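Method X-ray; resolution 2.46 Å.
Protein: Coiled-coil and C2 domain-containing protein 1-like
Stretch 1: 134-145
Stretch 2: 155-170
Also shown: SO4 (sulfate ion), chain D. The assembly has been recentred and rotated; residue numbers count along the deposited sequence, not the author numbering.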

# COMPACT_ATOMS: atom_id res chain seq x y z
N ASN A 134 3.46 26.67 -19.60
CA ASN A 134 2.43 27.65 -19.34
C ASN A 134 2.21 27.83 -17.85
O ASN A 134 2.53 26.94 -17.05
CB ASN A 134 1.12 27.23 -20.00
CG ASN A 134 1.35 26.50 -21.30
OD1 ASN A 134 1.74 25.33 -21.31
ND2 ASN A 134 1.13 27.21 -22.42
N PRO A 135 1.69 28.97 -17.45
CA PRO A 135 1.19 29.10 -16.08
C PRO A 135 -0.18 28.46 -15.98
O PRO A 135 -0.32 27.23 -15.86
CB PRO A 135 1.13 30.62 -15.86
CG PRO A 135 0.98 31.21 -17.26
CD PRO A 135 1.63 30.23 -18.22
N LYS A 136 -1.20 29.32 -16.05
CA LYS A 136 -2.59 28.99 -16.34
C LYS A 136 -2.67 28.34 -17.73
O LYS A 136 -1.63 27.99 -18.29
CB LYS A 136 -3.41 30.28 -16.20
CG LYS A 136 -4.92 30.18 -16.36
CD LYS A 136 -5.48 31.46 -16.97
CE LYS A 136 -4.82 31.85 -18.29
NZ LYS A 136 -4.90 30.85 -19.39
N ASP A 137 -3.88 28.23 -18.31
CA ASP A 137 -4.25 27.25 -19.33
C ASP A 137 -3.10 26.43 -19.89
O ASP A 137 -2.80 26.46 -21.09
CB ASP A 137 -5.02 27.87 -20.50
CG ASP A 137 -5.83 26.82 -21.31
OD1 ASP A 137 -7.08 26.91 -21.32
OD2 ASP A 137 -5.24 25.92 -21.98
N VAL A 138 -2.42 25.74 -18.99
CA VAL A 138 -2.14 24.34 -19.23
C VAL A 138 -3.42 23.60 -18.84
O VAL A 138 -4.01 23.88 -17.78
CB VAL A 138 -0.90 23.88 -18.44
CG1 VAL A 138 -1.18 23.64 -16.96
CG2 VAL A 138 -0.26 22.69 -19.12
N ASP A 139 -3.95 22.81 -19.77
CA ASP A 139 -5.11 21.98 -19.53
C ASP A 139 -4.61 20.54 -19.50
O ASP A 139 -3.83 20.15 -20.37
CB ASP A 139 -6.19 22.14 -20.60
CG ASP A 139 -6.75 23.54 -20.67
OD1 ASP A 139 -6.75 24.24 -19.63
OD2 ASP A 139 -7.20 23.96 -21.77
N THR A 140 -5.06 19.78 -18.50
CA THR A 140 -4.48 18.46 -18.27
C THR A 140 -5.57 17.44 -18.02
O THR A 140 -6.68 17.77 -17.59
CB THR A 140 -3.50 18.48 -17.10
OG1 THR A 140 -4.01 19.34 -16.08
CG2 THR A 140 -2.16 19.01 -17.55
N TYR A 141 -5.23 16.19 -18.31
CA TYR A 141 -6.04 15.03 -17.97
C TYR A 141 -5.07 13.87 -17.79
O TYR A 141 -3.92 13.92 -18.25
CB TYR A 141 -7.11 14.76 -19.04
CG TYR A 141 -6.55 14.28 -20.36
CD1 TYR A 141 -6.12 15.19 -21.33
CD2 TYR A 141 -6.43 12.93 -20.63
CE1 TYR A 141 -5.60 14.75 -22.53
CE2 TYR A 141 -5.90 12.49 -21.82
CZ TYR A 141 -5.49 13.41 -22.77
OH TYR A 141 -4.95 12.95 -23.96
N VAL A 142 -5.52 12.82 -17.10
CA VAL A 142 -4.67 11.69 -16.73
C VAL A 142 -5.31 10.41 -17.26
O VAL A 142 -6.50 10.17 -17.02
CB VAL A 142 -4.46 11.62 -15.21
CG1 VAL A 142 -3.43 10.56 -14.86
CG2 VAL A 142 -4.05 12.97 -14.65
N ARG A 143 -4.53 9.61 -17.98
CA ARG A 143 -4.94 8.28 -18.39
C ARG A 143 -4.46 7.25 -17.37
O ARG A 143 -3.33 7.33 -16.88
CB ARG A 143 -4.35 7.92 -19.75
CG ARG A 143 -4.74 8.83 -20.87
CD ARG A 143 -4.38 8.19 -22.22
NE ARG A 143 -4.84 9.00 -23.34
CZ ARG A 143 -6.12 9.12 -23.71
NH1 ARG A 143 -7.09 8.48 -23.04
NH2 ARG A 143 -6.43 9.89 -24.75
N VAL A 144 -5.31 6.26 -17.09
CA VAL A 144 -5.03 5.22 -16.12
C VAL A 144 -5.08 3.88 -16.84
O VAL A 144 -6.03 3.60 -17.57
CB VAL A 144 -6.04 5.23 -14.96
CG1 VAL A 144 -5.74 4.07 -13.99
CG2 VAL A 144 -6.03 6.59 -14.25
N GLU A 145 -4.05 3.07 -16.64
CA GLU A 145 -3.95 1.77 -17.27
C GLU A 145 -3.68 0.73 -16.18
O GLU A 145 -2.64 0.77 -15.53
CB GLU A 145 -2.83 1.77 -18.31
CG GLU A 145 -2.62 0.44 -19.00
CD GLU A 145 -1.78 0.58 -20.23
OE1 GLU A 145 -1.25 1.68 -20.46
OE2 GLU A 145 -1.64 -0.42 -20.97
N LYS A 155 -8.38 0.57 -19.44
CA LYS A 155 -7.81 1.89 -19.62
C LYS A 155 -8.94 2.90 -19.50
O LYS A 155 -10.05 2.65 -19.97
CB LYS A 155 -7.11 2.05 -20.99
CG LYS A 155 -6.22 0.88 -21.44
CD LYS A 155 -4.94 1.37 -22.12
CE LYS A 155 -4.31 0.30 -23.02
NZ LYS A 155 -3.68 0.81 -24.29
N THR A 156 -8.66 4.03 -18.86
CA THR A 156 -9.64 5.09 -18.73
C THR A 156 -8.89 6.40 -18.54
O THR A 156 -7.66 6.43 -18.60
CB THR A 156 -10.62 4.82 -17.58
OG1 THR A 156 -11.37 6.01 -17.30
CG2 THR A 156 -9.88 4.42 -16.31
N LYS A 157 -9.63 7.49 -18.31
CA LYS A 157 -8.98 8.80 -18.17
C LYS A 157 -9.86 9.75 -17.37
O LYS A 157 -11.08 9.61 -17.33
CB LYS A 157 -8.66 9.42 -19.54
CG LYS A 157 -9.86 10.05 -20.26
CD LYS A 157 -9.41 10.91 -21.44
CE LYS A 157 -10.59 11.62 -22.11
NZ LYS A 157 -11.07 10.85 -23.29
N THR A 158 -9.21 10.72 -16.72
CA THR A 158 -9.92 11.75 -15.98
C THR A 158 -10.48 12.79 -16.94
O THR A 158 -10.14 12.84 -18.13
CB THR A 158 -9.00 12.43 -14.97
OG1 THR A 158 -8.29 13.51 -15.59
CG2 THR A 158 -7.99 11.43 -14.38
N ASN A 159 -11.33 13.65 -16.39
CA ASN A 159 -11.82 14.80 -17.14
C ASN A 159 -10.65 15.70 -17.50
O ASN A 159 -9.49 15.38 -17.21
CB ASN A 159 -12.85 15.59 -16.33
CG ASN A 159 -14.23 14.94 -16.30
OD1 ASN A 159 -14.50 13.96 -17.01
ND2 ASN A 159 -15.11 15.49 -15.48
N VAL A 160 -10.92 16.84 -18.11
CA VAL A 160 -9.89 17.81 -18.41
C VAL A 160 -10.13 18.97 -17.46
O VAL A 160 -11.09 19.73 -17.61
CB VAL A 160 -9.92 18.25 -19.89
CG1 VAL A 160 -8.74 19.19 -20.19
CG2 VAL A 160 -9.91 17.03 -20.83
N ILE A 161 -9.28 19.09 -16.44
CA ILE A 161 -9.24 20.35 -15.71
C ILE A 161 -8.65 21.40 -16.64
O ILE A 161 -7.83 21.09 -17.51
CB ILE A 161 -8.43 20.22 -14.40
CG1 ILE A 161 -6.96 19.92 -14.70
CG2 ILE A 161 -9.05 19.18 -13.50
CD1 ILE A 161 -6.08 21.15 -14.96
N ARG A 162 -9.08 22.64 -16.45
CA ARG A 162 -8.65 23.74 -17.29
C ARG A 162 -7.92 24.76 -16.44
O ARG A 162 -8.38 25.10 -15.34
CB ARG A 162 -9.83 24.38 -18.04
CG ARG A 162 -10.46 23.47 -19.13
CD ARG A 162 -11.87 23.95 -19.56
NE ARG A 162 -12.95 23.10 -19.03
CZ ARG A 162 -14.17 23.54 -18.73
NH1 ARG A 162 -14.50 24.81 -18.92
NH2 ARG A 162 -15.07 22.69 -18.24
N ASP A 163 -6.75 25.20 -16.92
CA ASP A 163 -6.10 26.42 -16.47
C ASP A 163 -5.47 26.30 -15.09
O ASP A 163 -5.81 27.08 -14.19
CB ASP A 163 -7.10 27.59 -16.49
CG ASP A 163 -7.73 27.82 -17.88
OD1 ASP A 163 -7.42 27.09 -18.83
OD2 ASP A 163 -8.57 28.74 -17.99
N THR A 164 -4.53 25.37 -14.92
CA THR A 164 -3.75 25.28 -13.69
C THR A 164 -2.61 24.28 -13.80
O THR A 164 -2.78 23.17 -14.32
CB THR A 164 -4.63 24.90 -12.49
OG1 THR A 164 -3.80 24.54 -11.39
CG2 THR A 164 -5.57 23.75 -12.81
N SER A 165 -1.43 24.68 -13.30
CA SER A 165 -0.27 23.81 -13.18
C SER A 165 -0.41 22.78 -12.06
O SER A 165 0.38 21.83 -12.00
CB SER A 165 0.98 24.66 -12.93
OG SER A 165 2.19 23.91 -12.98
N SER A 166 -1.36 22.96 -11.15
CA SER A 166 -1.57 22.08 -10.00
C SER A 166 -3.03 21.65 -10.00
O SER A 166 -3.83 22.07 -9.15
CB SER A 166 -1.20 22.78 -8.69
OG SER A 166 0.21 22.99 -8.61
N PRO A 167 -3.42 20.81 -10.96
CA PRO A 167 -4.83 20.40 -11.08
C PRO A 167 -5.33 19.64 -9.87
O PRO A 167 -4.58 18.91 -9.21
CB PRO A 167 -4.82 19.49 -12.31
CG PRO A 167 -3.42 19.09 -12.52
CD PRO A 167 -2.59 20.23 -12.03
N ASP A 168 -6.63 19.75 -9.64
CA ASP A 168 -7.31 19.00 -8.60
C ASP A 168 -8.37 18.11 -9.24
O ASP A 168 -9.57 18.35 -9.06
CB ASP A 168 -7.93 19.96 -7.55
CG ASP A 168 -6.94 20.36 -6.46
OD1 ASP A 168 -6.84 21.56 -6.14
OD2 ASP A 168 -6.26 19.46 -5.89
N TYR A 169 -7.94 17.09 -9.99
CA TYR A 169 -8.82 15.96 -10.30
C TYR A 169 -9.28 15.29 -9.02
O TYR A 169 -8.54 15.20 -8.04
CB TYR A 169 -8.10 14.91 -11.15
CG TYR A 169 -7.03 15.40 -12.11
CD1 TYR A 169 -7.35 15.78 -13.41
CD2 TYR A 169 -5.69 15.43 -11.72
CE1 TYR A 169 -6.36 16.21 -14.29
CE2 TYR A 169 -4.71 15.86 -12.60
CZ TYR A 169 -5.05 16.25 -13.88
OH TYR A 169 -4.06 16.67 -14.73
N ASP A 170 -10.50 14.77 -9.00
CA ASP A 170 -10.90 14.03 -7.81
C ASP A 170 -11.80 12.91 -8.26
O ASP A 170 -12.96 12.81 -7.87
CB ASP A 170 -11.61 14.91 -6.79
CG ASP A 170 -10.63 15.73 -5.97
OD1 ASP A 170 -9.66 15.14 -5.44
OD2 ASP A 170 -10.81 16.96 -5.87
S SO4 D . -9.82 8.16 -26.30
O1 SO4 D . -9.91 8.89 -25.03
O2 SO4 D . -9.69 6.72 -26.02
O3 SO4 D . -11.03 8.41 -27.10
O4 SO4 D . -8.65 8.62 -27.04

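Stretch 2 runs antiparallel to stretch 1, and the two bury 1016 Å² between them. Contact begins at Lys155, paired with Glu145. Both side chains lie on the same face of the sheet. Glu145 OE2 is 4.1 Å from Lys155 NZ, so the opposite charges are near each other but beyond a salt bridge.

Thr156 makes two backbone hydrogen bonds with Val144. Val144 N donates to Thr156 O at 2.8 Å, and Thr156 N donates to Val144 O at 3.0 Å. The side chains of this pair lie on the other face, with Val144 buried.

Lys157 returns to the face of Arg143 and Lys155. It forms a non-hydrogen-bonded pair with Arg143, and the CA atoms are 4.1 Å apart. The two basic side chains share a sulfate, probably from the crystallisation liquor. Lys157 NZ donates to sulfate O1 at 2.9 Å; Arg143 NH1 makes a weak bond of 3.5 Å to the same O1. The anion offsets the like charges. The aliphatic part of Lys157 also packs near the Tyr141 ring, with CD 3.7 Å from Tyr141 CD2.

Thr158 uses both backbone and side chain. Its N donates to Val142 O at 2.8 Å. Its OG1 accepts from Val142 N at 3.2 Å and donates to Asn159 O at 2.7 Å. The hydroxyl therefore takes the acceptor role that a backbone carbonyl would have in a regular ladder.

The register shifts by one between Arg143 and Thr140. Asn159 points away, and Val160 CG2 lies 4.0 Å from Tyr141 CB. Ile161 then forms a single bridge with Thr140. Thr140 N donates to Ile161 O at 3.2 Å, while the return bond from Ile161 N to Thr140 O is weak at 3.1 Å.

At Asp163 the contact is acidic. Asp163 N donates to Asp139 OD1 at 2.9 Å and weakly to Val138 O at 3.2 Å. Asp163 OD1 lies 2.5 Å from Asp137 OD1 and 3.0 Å from Asp139 OD1, a tight cluster of carboxylates. Thr164 N adds a bond of 3.3 Å to Val138 O. Its side chain points away, so its hydrogen bond to stretch 1 is made by the backbone.

Pro167 CG approaches Thr140 OG1 at 3.6 Å. Buried Tyr169 points toward stretch 1. Val142 CG2 sits over one face of its ring, 3.8 Å from the centroid, in a CH-pi contact. The phenol also suits polar contact: Thr140 OG1 donates a weak bond of 3.0 Å to Tyr169 OH.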